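Local coordinates for protein CheQ (Campylobacter jejuni subsp. jejuni, PDB 6A51) that acts as a regulator of the core chemotaxis operon cheVAW, controlling its transcription in this bacterial pathogen, at residues N21-H26 against K129-L134; V50-Y55 against R59-H64; S89-C92 against G96-P99. One frame throughout, in Å; residues are numbered along the deposited sequence.

Contact 1 (N21-H26 against K129-L134); sequences NEFLDH and KFYDFL
The Phe23 ring turns its edge to Tyr131, with CZ of Phe23 4.0 Å from CD2 of Tyr131 and that carbon lying near the plane of the phenylalanine ring. Seen from the tyrosine, CZ arrives obliquely. At the far end of the phenol, Tyr131 OH rests against the aliphatic start of Asn21, 3.6 Å from Asn21 CB. The Asn21 amide is steeply turned against the phenol ring, their planes 62° apart. With chi1 at 71°, CG of Asn21 sits between the backbone N and the carbonyl carbon, and ND2 comes 3.7 Å from Tyr131 OH. The hydroxyl finds its hydrogen bond at Gln140 O, and Asn21 ND2 makes a weak one to Tyr138 O, so the polar ends on both sides turn to the chain just before strand 142-146. Tyr138 also meets Phe23 edge to face. The contact is small, 118 Å² in all, and joins the loop between strands 15-18 and 27-29 to helix 127-134. Phe94 of helix 88-95 touches both Asn21 and Tyr131, Leu127 of the same helix as Tyr131 adjoins Asn21 and Phe23, and Ile142 of strand 142-146 packs on Tyr131.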
ATOM      1  N   ASN A  21       6.877   0.416  -2.832  1.00 33.65           N
ATOM      2  CA  ASN A  21       6.546  -0.814  -3.539  1.00 42.54           C
ATOM      3  C   ASN A  21       6.774  -2.046  -2.687  1.00 47.67           C
ATOM      4  O   ASN A  21       6.953  -3.145  -3.227  1.00 57.86           O
ATOM      5  CB  ASN A  21       7.335  -0.939  -4.849  1.00 39.49           C
ATOM      6  CG  ASN A  21       8.816  -1.226  -4.637  1.00 47.03           C
ATOM      7  OD1 ASN A  21       9.426  -0.770  -3.666  1.00 48.06           O
ATOM      8  ND2 ASN A  21       9.405  -1.981  -5.561  1.00 49.60           N
ATOM      9  N   GLU A  22       6.791  -1.895  -1.373  1.00 46.37           N
ATOM     10  CA  GLU A  22       7.044  -3.020  -0.487  1.00 44.14           C
ATOM     11  C   GLU A  22       5.755  -3.366   0.240  1.00 46.35           C
ATOM     12  O   GLU A  22       5.143  -2.504   0.887  1.00 42.68           O
ATOM     13  CB  GLU A  22       8.154  -2.706   0.507  1.00 47.90           C
ATOM     14  CG  GLU A  22       8.095  -3.581   1.737  1.00 74.38           C
ATOM     15  CD  GLU A  22       9.373  -3.558   2.560  1.00 70.81           C
ATOM     16  OE1 GLU A  22       9.469  -4.319   3.563  1.00 66.11           O
ATOM     17  OE2 GLU A  22      10.308  -2.795   2.190  1.00 68.13           O
ATOM     18  N   PHE A  23       5.349  -4.622   0.129  1.00 36.42           N
ATOM     19  CA  PHE A  23       4.063  -5.034   0.653  1.00 38.70           C
ATOM     20  C   PHE A  23       4.119  -5.119   2.172  1.00 35.09           C
ATOM     21  O   PHE A  23       5.183  -5.309   2.766  1.00 38.97           O
ATOM     22  CB  PHE A  23       3.653  -6.376   0.046  1.00 33.89           C
ATOM     23  CG  PHE A  23       3.957  -6.485  -1.420  1.00 32.95           C
ATOM     24  CD1 PHE A  23       3.839  -5.378  -2.254  1.00 37.01           C
ATOM     25  CD2 PHE A  23       4.374  -7.683  -1.964  1.00 25.68           C
ATOM     26  CE1 PHE A  23       4.137  -5.465  -3.597  1.00 31.15           C
ATOM     27  CE2 PHE A  23       4.668  -7.779  -3.306  1.00 36.61           C
ATOM     28  CZ  PHE A  23       4.551  -6.665  -4.122  1.00 40.90           C
ATOM     29  N   LEU A  24       2.954  -4.952   2.800  1.00 33.96           N
ATOM     30  CA  LEU A  24       2.836  -4.927   4.249  1.00 30.28           C
ATOM     31  C   LEU A  24       2.614  -6.313   4.860  1.00 33.56           C
ATOM     32  O   LEU A  24       2.024  -6.414   5.943  1.00 41.50           O
ATOM     33  CB  LEU A  24       1.706  -3.983   4.639  1.00 23.05           C
ATOM     34  CG  LEU A  24       1.949  -2.521   4.329  1.00 32.10           C
ATOM     35  CD1 LEU A  24       0.606  -1.790   4.276  1.00 28.47           C
ATOM     36  CD2 LEU A  24       2.876  -1.916   5.408  1.00 31.89           C
ATOM     37  N   ASP A  25       3.066  -7.375   4.190  1.00 36.76           N
ATOM     38  CA  ASP A  25       2.931  -8.756   4.653  1.00 34.75           C
ATOM     39  C   ASP A  25       3.222  -8.911   6.145  1.00 51.53           C
ATOM     40  O   ASP A  25       2.389  -9.391   6.924  1.00 36.18           O
ATOM     41  CB  ASP A  25       3.894  -9.648   3.859  1.00 40.23           C
ATOM     42  CG  ASP A  25       3.380 -10.013   2.470  1.00 50.53           C
ATOM     43  OD1 ASP A  25       2.755  -9.173   1.786  1.00 45.89           O
ATOM     44  OD2 ASP A  25       3.638 -11.159   2.052  1.00 58.85           O
ATOM     45  N   HIS A  26       4.417  -8.502   6.547  1.00 46.54           N
ATOM     46  CA  HIS A  26       4.944  -8.703   7.883  1.00 36.00           C
ATOM     47  C   HIS A  26       4.475  -7.653   8.902  1.00 40.69           C
ATOM     48  O   HIS A  26       5.075  -7.577   9.974  1.00 41.04           O
ATOM     49  CB  HIS A  26       6.473  -8.709   7.813  1.00 40.26           C
ATOM     50  CG  HIS A  26       7.023  -9.751   6.893  1.00 49.73           C
ATOM     51  ND1 HIS A  26       6.509 -11.029   6.833  1.00 51.30           N
ATOM     52  CD2 HIS A  26       8.037  -9.705   5.998  1.00 52.92           C
ATOM     53  CE1 HIS A  26       7.182 -11.727   5.937  1.00 48.35           C
ATOM     54  NE2 HIS A  26       8.113 -10.947   5.415  1.00 64.70           N
ATOM     55  N   LYS A 129      -1.082  -7.834  -6.457  1.00 26.07           N
ATOM     56  CA  LYS A 129      -1.950  -8.318  -7.525  1.00 28.90           C
ATOM     57  C   LYS A 129      -1.837  -7.443  -8.761  1.00 33.69           C
ATOM     58  O   LYS A 129      -1.924  -7.946  -9.890  1.00 34.79           O
ATOM     59  CB  LYS A 129      -3.405  -8.395  -7.063  1.00 23.81           C
ATOM     60  CG  LYS A 129      -3.623  -9.485  -6.041  1.00 42.68           C
ATOM     61  CD  LYS A 129      -5.085  -9.651  -5.659  1.00 48.38           C
ATOM     62  CE  LYS A 129      -5.201 -10.738  -4.591  1.00 58.94           C
ATOM     63  NZ  LYS A 129      -6.599 -11.152  -4.291  1.00 63.53           N
ATOM     64  N   PHE A 130      -1.618  -6.148  -8.579  1.00 21.07           N
ATOM     65  CA  PHE A 130      -1.478  -5.279  -9.741  1.00 24.38           C
ATOM     66  C   PHE A 130      -0.224  -5.640 -10.537  1.00 25.66           C
ATOM     67  O   PHE A 130      -0.266  -5.762 -11.768  1.00 28.83           O
ATOM     68  CB  PHE A 130      -1.452  -3.836  -9.280  1.00 18.42           C
ATOM     69  CG  PHE A 130      -1.563  -2.849 -10.378  1.00 28.08           C
ATOM     70  CD1 PHE A 130      -2.600  -2.923 -11.291  1.00 25.23           C
ATOM     71  CD2 PHE A 130      -0.645  -1.813 -10.485  1.00 17.88           C
ATOM     72  CE1 PHE A 130      -2.721  -1.969 -12.306  1.00 23.90           C
ATOM     73  CE2 PHE A 130      -0.749  -0.870 -11.501  1.00 29.36           C
ATOM     74  CZ  PHE A 130      -1.790  -0.948 -12.414  1.00 22.33           C
ATOM     75  N   TYR A 131       0.899  -5.849  -9.844  1.00 25.58           N
ATOM     76  CA  TYR A 131       2.107  -6.361 -10.489  1.00 27.23           C
ATOM     77  C   TYR A 131       1.821  -7.643 -11.264  1.00 28.50           C
ATOM     78  O   TYR A 131       2.263  -7.805 -12.409  1.00 26.01           O
ATOM     79  CB  TYR A 131       3.197  -6.621  -9.448  1.00 24.81           C
ATOM     80  CG  TYR A 131       4.095  -5.447  -9.082  1.00 33.80           C
ATOM     81  CD1 TYR A 131       4.923  -4.855 -10.027  1.00 35.66           C
ATOM     82  CD2 TYR A 131       4.172  -4.985  -7.772  1.00 39.97           C
ATOM     83  CE1 TYR A 131       5.765  -3.806  -9.689  1.00 28.94           C
ATOM     84  CE2 TYR A 131       5.019  -3.938  -7.425  1.00 38.32           C
ATOM     85  CZ  TYR A 131       5.807  -3.358  -8.389  1.00 34.89           C
ATOM     86  OH  TYR A 131       6.646  -2.323  -8.059  1.00 42.00           O
ATOM     87  N   ASP A 132       1.075  -8.569 -10.654  1.00 29.37           N
ATOM     88  CA  ASP A 132       0.753  -9.827 -11.327  1.00 32.37           C
ATOM     89  C   ASP A 132      -0.072  -9.580 -12.584  1.00 34.63           C
ATOM     90  O   ASP A 132       0.193 -10.163 -13.643  1.00 40.96           O
ATOM     91  CB  ASP A 132      -0.001 -10.755 -10.373  1.00 27.87           C
ATOM     92  CG  ASP A 132       0.850 -11.222  -9.189  1.00 37.89           C
ATOM     93  OD1 ASP A 132       2.105 -11.188  -9.274  1.00 37.55           O
ATOM     94  OD2 ASP A 132       0.247 -11.627  -8.167  1.00 39.64           O
ATOM     95  N   PHE A 133      -1.081  -8.713 -12.479  1.00 28.15           N
ATOM     96  CA  PHE A 133      -1.859  -8.296 -13.638  1.00 33.01           C
ATOM     97  C   PHE A 133      -0.965  -7.717 -14.734  1.00 28.66           C
ATOM     98  O   PHE A 133      -1.116  -8.049 -15.915  1.00 30.86           O
ATOM     99  CB  PHE A 133      -2.909  -7.285 -13.177  1.00 27.22           C
ATOM    100  CG  PHE A 133      -3.647  -6.606 -14.281  1.00 28.81           C
ATOM    101  CD1 PHE A 133      -4.628  -7.291 -15.006  1.00 30.62           C
ATOM    102  CD2 PHE A 133      -3.404  -5.259 -14.561  1.00 18.74           C
ATOM    103  CE1 PHE A 133      -5.354  -6.650 -16.018  1.00 27.38           C
ATOM    104  CE2 PHE A 133      -4.121  -4.596 -15.568  1.00 24.61           C
ATOM    105  CZ  PHE A 133      -5.094  -5.297 -16.304  1.00 30.76           C
ATOM    106  N   LEU A 134      -0.008  -6.875 -14.359  1.00 20.33           N
ATOM    107  CA  LEU A 134       0.909  -6.298 -15.331  1.00 24.27           C
ATOM    108  C   LEU A 134       1.943  -7.292 -15.847  1.00 31.83           C
ATOM    109  O   LEU A 134       2.626  -6.985 -16.830  1.00 28.13           O
ATOM    110  CB  LEU A 134       1.632  -5.099 -14.707  1.00 24.45           C
ATOM    111  CG  LEU A 134       0.733  -3.936 -14.301  1.00 28.60           C
ATOM    112  CD1 LEU A 134       1.562  -2.878 -13.626  1.00 21.02           C
ATOM    113  CD2 LEU A 134       0.022  -3.381 -15.543  1.00 24.44           C
TER

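Contact 2 (V50-Y55 against R59-H64)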
ATOM      1  N   VAL A  50      11.020  -2.569  19.656  1.00 39.39           N
ATOM      2  CA  VAL A  50       9.876  -2.264  18.821  1.00 51.44           C
ATOM      3  C   VAL A  50      10.327  -1.996  17.399  1.00 44.76           C
ATOM      4  O   VAL A  50      11.235  -1.198  17.167  1.00 45.73           O
ATOM      5  CB  VAL A  50       9.105  -1.040  19.345  1.00 48.55           C
ATOM      6  CG1 VAL A  50      10.026   0.168  19.438  1.00 40.25           C
ATOM      7  CG2 VAL A  50       7.912  -0.741  18.450  1.00 35.40           C
ATOM      8  N   GLU A  51       9.685  -2.654  16.445  1.00 46.65           N
ATOM      9  CA  GLU A  51      10.017  -2.438  15.053  1.00 44.70           C
ATOM     10  C   GLU A  51       8.788  -1.810  14.438  1.00 36.45           C
ATOM     11  O   GLU A  51       7.703  -2.391  14.477  1.00 37.04           O
ATOM     12  CB  GLU A  51      10.343  -3.762  14.362  1.00 42.66           C
ATOM     13  CG  GLU A  51      11.516  -4.510  14.975  1.00 54.31           C
ATOM     14  CD  GLU A  51      11.806  -5.818  14.266  1.00 81.46           C
ATOM     15  OE1 GLU A  51      11.093  -6.139  13.293  1.00 80.78           O
ATOM     16  OE2 GLU A  51      12.747  -6.526  14.684  1.00 62.63           O
ATOM     17  N   ILE A  52       8.943  -0.623  13.867  1.00 31.43           N
ATOM     18  CA  ILE A  52       7.818   0.021  13.268  1.00 27.21           C
ATOM     19  C   ILE A  52       8.204   0.431  11.886  1.00 41.35           C
ATOM     20  O   ILE A  52       9.352   0.445  11.546  1.00 33.29           O
ATOM     21  CB  ILE A  52       7.347   1.256  14.030  1.00 29.15           C
ATOM     22  CG1 ILE A  52       8.382   2.344  13.991  1.00 32.63           C
ATOM     23  CG2 ILE A  52       7.011   0.930  15.453  1.00 25.70           C
ATOM     24  CD1 ILE A  52       7.811   3.679  14.314  1.00 30.98           C
ATOM     25  N   GLY A  53       7.211   0.736  11.084  1.00 27.96           N
ATOM     26  CA  GLY A  53       7.446   1.166   9.726  1.00 25.28           C
ATOM     27  C   GLY A  53       6.428   2.222   9.379  1.00 30.29           C
ATOM     28  O   GLY A  53       5.339   2.276   9.960  1.00 33.18           O
ATOM     29  N   ARG A  54       6.799   3.067   8.418  1.00 23.75           N
ATOM     30  CA  ARG A  54       5.878   4.033   7.840  1.00 28.05           C
ATOM     31  C   ARG A  54       6.304   4.282   6.403  1.00 30.64           C
ATOM     32  O   ARG A  54       7.445   4.004   6.023  1.00 37.94           O
ATOM     33  CB  ARG A  54       5.855   5.349   8.627  1.00 19.51           C
ATOM     34  CG  ARG A  54       7.262   5.917   8.849  1.00 45.39           C
ATOM     35  CD  ARG A  54       7.245   7.327   9.431  1.00 37.71           C
ATOM     36  NE  ARG A  54       6.959   8.289   8.381  1.00 45.47           N
ATOM     37  CZ  ARG A  54       7.759   9.283   8.040  1.00 29.65           C
ATOM     38  NH1 ARG A  54       8.882   9.478   8.697  1.00 33.66           N
ATOM     39  NH2 ARG A  54       7.405  10.108   7.065  1.00 57.74           N
ATOM     40  N   TYR A  55       5.370   4.787   5.605  1.00 32.58           N
ATOM     41  CA  TYR A  55       5.682   5.300   4.280  1.00 40.06           C
ATOM     42  C   TYR A  55       6.058   6.770   4.402  1.00 38.42           C
ATOM     43  O   TYR A  55       5.589   7.473   5.302  1.00 32.06           O
ATOM     44  CB  TYR A  55       4.498   5.125   3.320  1.00 28.93           C
ATOM     45  CG  TYR A  55       4.164   3.684   3.040  1.00 23.52           C
ATOM     46  CD1 TYR A  55       4.958   2.931   2.176  1.00 33.03           C
ATOM     47  CD2 TYR A  55       3.079   3.060   3.657  1.00 25.08           C
ATOM     48  CE1 TYR A  55       4.690   1.601   1.930  1.00 26.77           C
ATOM     49  CE2 TYR A  55       2.792   1.702   3.411  1.00 22.45           C
ATOM     50  CZ  TYR A  55       3.601   0.992   2.548  1.00 26.47           C
ATOM     51  OH  TYR A  55       3.346  -0.331   2.285  1.00 26.79           O
ATOM     52  N   ARG A  59       2.323   9.514   8.349  1.00 36.62           N
ATOM     53  CA  ARG A  59       2.766   9.116   9.677  1.00 42.14           C
ATOM     54  C   ARG A  59       1.939   7.968  10.243  1.00 44.50           C
ATOM     55  O   ARG A  59       2.006   7.695  11.447  1.00 49.05           O
ATOM     56  CB  ARG A  59       2.722  10.313  10.624  1.00 59.31           C
ATOM     57  CG  ARG A  59       3.723  11.400  10.283  1.00 40.82           C
ATOM     58  CD  ARG A  59       5.072  11.066  10.824  1.00 39.21           C
ATOM     59  NE  ARG A  59       6.149  11.839  10.210  1.00 52.00           N
ATOM     60  CZ  ARG A  59       7.416  11.786  10.612  1.00 47.22           C
ATOM     61  NH1 ARG A  59       7.750  11.006  11.636  1.00 50.06           N
ATOM     62  NH2 ARG A  59       8.346  12.507   9.997  1.00 44.88           N
ATOM     63  N   ILE A  60       1.158   7.290   9.404  1.00 41.95           N
ATOM     64  CA  ILE A  60       0.454   6.099   9.847  1.00 33.01           C
ATOM     65  C   ILE A  60       1.471   5.039  10.252  1.00 34.80           C
ATOM     66  O   ILE A  60       2.407   4.723   9.504  1.00 30.87           O
ATOM     67  CB  ILE A  60      -0.492   5.612   8.738  1.00 33.32           C
ATOM     68  CG1 ILE A  60      -1.705   6.534   8.661  1.00 31.76           C
ATOM     69  CG2 ILE A  60      -0.915   4.167   8.965  1.00 28.05           C
ATOM     70  CD1 ILE A  60      -2.040   6.912   7.278  1.00 23.26           C
ATOM     71  N   ILE A  61       1.284   4.474  11.432  1.00 30.13           N
ATOM     72  CA  ILE A  61       2.267   3.592  12.040  1.00 30.52           C
ATOM     73  C   ILE A  61       1.885   2.153  11.763  1.00 29.93           C
ATOM     74  O   ILE A  61       0.731   1.772  11.962  1.00 31.32           O
ATOM     75  CB  ILE A  61       2.375   3.845  13.550  1.00 34.77           C
ATOM     76  CG1 ILE A  61       2.840   5.277  13.790  1.00 33.49           C
ATOM     77  CG2 ILE A  61       3.338   2.856  14.170  1.00 41.17           C
ATOM     78  CD1 ILE A  61       4.119   5.601  13.060  1.00 29.64           C
ATOM     79  N   PHE A  62       2.856   1.354  11.319  1.00 23.97           N
ATOM     80  CA  PHE A  62       2.700  -0.088  11.202  1.00 27.21           C
ATOM     81  C   PHE A  62       3.688  -0.774  12.142  1.00 33.06           C
ATOM     82  O   PHE A  62       4.839  -0.347  12.269  1.00 32.11           O
ATOM     83  CB  PHE A  62       2.924  -0.549   9.755  1.00 24.86           C
ATOM     84  CG  PHE A  62       1.933   0.024   8.779  1.00 35.23           C
ATOM     85  CD1 PHE A  62       2.139   1.271   8.212  1.00 25.03           C
ATOM     86  CD2 PHE A  62       0.783  -0.675   8.447  1.00 32.86           C
ATOM     87  CE1 PHE A  62       1.223   1.812   7.331  1.00 28.11           C
ATOM     88  CE2 PHE A  62      -0.145  -0.141   7.564  1.00 19.92           C
ATOM     89  CZ  PHE A  62       0.075   1.104   7.006  1.00 23.53           C
ATOM     90  N   LEU A  63       3.235  -1.838  12.799  1.00 29.59           N
ATOM     91  CA  LEU A  63       4.058  -2.605  13.723  1.00 23.15           C
ATOM     92  C   LEU A  63       4.489  -3.899  13.059  1.00 27.78           C
ATOM     93  O   LEU A  63       3.668  -4.600  12.461  1.00 39.65           O
ATOM     94  CB  LEU A  63       3.300  -2.909  15.014  1.00 27.74           C
ATOM     95  CG  LEU A  63       2.768  -1.655  15.719  1.00 39.59           C
ATOM     96  CD1 LEU A  63       1.802  -1.990  16.853  1.00 26.81           C
ATOM     97  CD2 LEU A  63       3.937  -0.835  16.209  1.00 33.76           C
ATOM     98  N   HIS A  64       5.771  -4.213  13.161  1.00 33.05           N
ATOM     99  CA  HIS A  64       6.260  -5.472  12.627  1.00 33.13           C
ATOM    100  C   HIS A  64       5.795  -6.604  13.537  1.00 45.29           C
ATOM    101  O   HIS A  64       5.890  -6.491  14.767  1.00 45.50           O
ATOM    102  CB  HIS A  64       7.780  -5.423  12.512  1.00 34.94           C
ATOM    103  CG  HIS A  64       8.360  -6.497  11.653  1.00 41.49           C
ATOM    104  ND1 HIS A  64       8.169  -7.838  11.908  1.00 50.83           N
ATOM    105  CD2 HIS A  64       9.130  -6.428  10.544  1.00 45.03           C
ATOM    106  CE1 HIS A  64       8.795  -8.551  10.989  1.00 38.66           C
ATOM    107  NE2 HIS A  64       9.389  -7.720  10.153  1.00 40.92           N
TER
HETATM  108  O   HOH W   1       2.763   5.260   6.724  1.00 30.82           O
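Strands 52-55 and 62-64 form an antiparallel beta hairpin, in which Gly53 and Phe62 are a hydrogen-bonded pair: Gly53 N gives to Phe62 O at 2.9 Å, and Phe62 N returns a bond to Gly53 O. His64 N reaches Glu51 O in a nearly straight bond (178° at the hydrogen). Beside it, one oxygen of Glu51 sits over a face of the imidazole, OE1 3.2 Å from His64 CG, with carboxylate and ring planes 81° apart; the His64 ring also meets Tyr27 in an edge-to-face (T-shaped) pair. Between these pairs, Ile52 and Leu63 are non-hydrogen-bonded neighbours whose branches meet at 3.6 Å, Ile52 CG2 to Leu63 CD2. Toward the turn a water joins Tyr55 N to Ile60 O, and the Tyr55 ring meets Phe62 obliquely, CE2 to CE1 4.2 Å. There the Arg54 chain bends at chi3, and its guanidinium lies flat on that of Arg59, centres 3.6 Å apart and planes at 20°. Arg54 NE bonds to Thr58 O in the turn, which would steady this like-charged stack. Strand 15-18 runs parallel to 52-55 and strand 27-29 antiparallel to 62-64, making this the central hairpin of a four-stranded mixed sheet.

Contact 3 (S89-C92 against G96-P99)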
ATOM      1  N   SER A  89      -2.317   5.985  -0.493  1.00 28.97           N
ATOM      2  CA  SER A  89      -1.523   7.196  -0.722  1.00 37.91           C
ATOM      3  C   SER A  89      -0.115   6.870  -1.219  1.00 26.16           C
ATOM      4  O   SER A  89       0.436   7.592  -2.059  1.00 23.97           O
ATOM      5  CB  SER A  89      -1.428   8.012   0.563  1.00 27.61           C
ATOM      6  OG  SER A  89      -1.006   7.173   1.633  1.00 39.51           O
ATOM      7  N   ALA A  90       0.491   5.800  -0.696  1.00 21.39           N
ATOM      8  CA  ALA A  90       1.813   5.396  -1.165  1.00 22.56           C
ATOM      9  C   ALA A  90       1.748   4.874  -2.591  1.00 31.84           C
ATOM     10  O   ALA A  90       2.629   5.171  -3.410  1.00 38.65           O
ATOM     11  CB  ALA A  90       2.411   4.330  -0.241  1.00 21.15           C
ATOM     12  N   PHE A  91       0.713   4.088  -2.902  1.00 24.81           N
ATOM     13  CA  PHE A  91       0.514   3.627  -4.269  1.00 29.33           C
ATOM     14  C   PHE A  91       0.421   4.803  -5.229  1.00 26.72           C
ATOM     15  O   PHE A  91       1.034   4.783  -6.303  1.00 28.22           O
ATOM     16  CB  PHE A  91      -0.736   2.751  -4.340  1.00 30.78           C
ATOM     17  CG  PHE A  91      -1.049   2.233  -5.717  1.00 29.45           C
ATOM     18  CD1 PHE A  91      -1.865   2.954  -6.578  1.00 30.55           C
ATOM     19  CD2 PHE A  91      -0.562   1.009  -6.137  1.00 29.40           C
ATOM     20  CE1 PHE A  91      -2.168   2.472  -7.854  1.00 31.67           C
ATOM     21  CE2 PHE A  91      -0.862   0.516  -7.410  1.00 24.11           C
ATOM     22  CZ  PHE A  91      -1.669   1.260  -8.269  1.00 29.58           C
ATOM     23  N   CYS A  92      -0.317   5.852  -4.849  1.00 28.05           N
ATOM     24  CA  CYS A  92      -0.447   7.017  -5.725  1.00 23.67           C
ATOM     25  C   CYS A  92       0.853   7.799  -5.789  1.00 31.15           C
ATOM     26  O   CYS A  92       1.218   8.328  -6.844  1.00 36.11           O
ATOM     27  CB  CYS A  92      -1.591   7.913  -5.250  1.00 26.26           C
ATOM     28  SG  CYS A  92      -3.228   7.123  -5.319  1.00 37.35           S
ATOM     29  N   GLY A  96       2.519   7.771  -9.382  1.00 31.30           N
ATOM     30  CA  GLY A  96       2.067   9.007  -9.981  1.00 26.14           C
ATOM     31  C   GLY A  96       0.596   9.059 -10.321  1.00 29.38           C
ATOM     32  O   GLY A  96       0.148  10.032 -10.928  1.00 48.87           O
ATOM     33  N   LEU A  97      -0.176   8.036  -9.979  1.00 41.01           N
ATOM     34  CA  LEU A  97      -1.610   8.080 -10.225  1.00 41.52           C
ATOM     35  C   LEU A  97      -2.251   9.141  -9.339  1.00 38.98           C
ATOM     36  O   LEU A  97      -1.858   9.314  -8.184  1.00 52.34           O
ATOM     37  CB  LEU A  97      -2.221   6.707  -9.946  1.00 29.94           C
ATOM     38  CG  LEU A  97      -3.722   6.520 -10.121  1.00 33.00           C
ATOM     39  CD1 LEU A  97      -4.043   6.442 -11.598  1.00 29.24           C
ATOM     40  CD2 LEU A  97      -4.170   5.261  -9.406  1.00 30.82           C
ATOM     41  N   ALA A  98      -3.239   9.853  -9.878  1.00 47.94           N
ATOM     42  CA  ALA A  98      -3.923  10.892  -9.098  1.00 31.35           C
ATOM     43  C   ALA A  98      -4.850  10.255  -8.070  1.00 33.50           C
ATOM     44  O   ALA A  98      -5.627   9.359  -8.421  1.00 43.18           O
ATOM     45  CB  ALA A  98      -4.722  11.797 -10.016  1.00 25.31           C
ATOM     46  N   PRO A  99      -4.812  10.688  -6.808  1.00 36.49           N
ATOM     47  CA  PRO A  99      -5.604   9.998  -5.764  1.00 37.26           C
ATOM     48  C   PRO A  99      -7.095   9.937  -6.048  1.00 31.03           C
ATOM     49  O   PRO A  99      -7.781   9.059  -5.496  1.00 45.29           O
ATOM     50  CB  PRO A  99      -5.308  10.812  -4.494  1.00 23.38           C
ATOM     51  CG  PRO A  99      -3.947  11.397  -4.740  1.00 28.35           C
ATOM     52  CD  PRO A  99      -3.866  11.667  -6.241  1.00 29.58           C
TER
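Apolar contact comes first from Phe91 and Leu97. The methyl CD2 of Leu97 lies in the plane of the Phe91 ring at its edge, 3.8 Å from CE1. Both side chains leave with CG opposite the backbone N (chi1 179° in each), and they meet at an oblique angle. Ile144 of strand 142-146 touches both of them, and Leu114 packs on the phenylalanine. Cys92 supplies the other apolar surface. Its SG stands 3.8 Å from Pro99 CA, while its CB is 4.2 Å from Pro99 CG, so the sulfur and its methylene run alongside the proline. Leu102 covers Cys92 and Leu97 from the following loop. This thiol is separate from the disulfide of the chain, which joins Cys147 to Cys166.

The backbone makes a tight reversal where helix 88-95 ends. Gly96 is the first residue to leave the helical conformation, and its positive phi (73°) swings the chain back along the last turns of the helix, a conformation readily adopted by glycine at a helix C-terminus. Leu97 then takes up an extended backbone and points its side chain toward the helix.

Polar atoms gather round the helix end. Cys92 O lies 2.9 Å from Gly96 N. Leu97 O comes over the cysteine side chain, 3.3 Å from Cys92 CB, and also stands 3.9 Å from Cys92 SG. The hydroxyl of Thr95, in the last turn of the helix, lies between the two segments: Thr95 OG1 is hydrogen-bonded both to Phe91 O, a carbonyl of the helix, and to Leu97 N, the first amide beyond Gly96.

In the fold
Contact 2 and contact 3 are both nested in the chain segment that contact 1 closes, and follow one another in series. The three centres form a triangle: that of contact 1 is about 18 Å from that of contact 2 and about 14 Å from that of contact 3, while contacts 2 and 3 stand about 20 Å apart. Tyr55 ties the hairpin to both others. Its OH probably hydrogen-bonds to Glu22 O (3.1 Å) in the loop 21-26, and its CG packs on Ala90 CB of helix 88-95 at 3.8 Å. Leu24 CD1 also rests on Phe62 CE2. Elsewhere, the rings of Phe130 and Phe91 touch, CD2 to CE2 3.9 Å, joining contact 1 to contact 3.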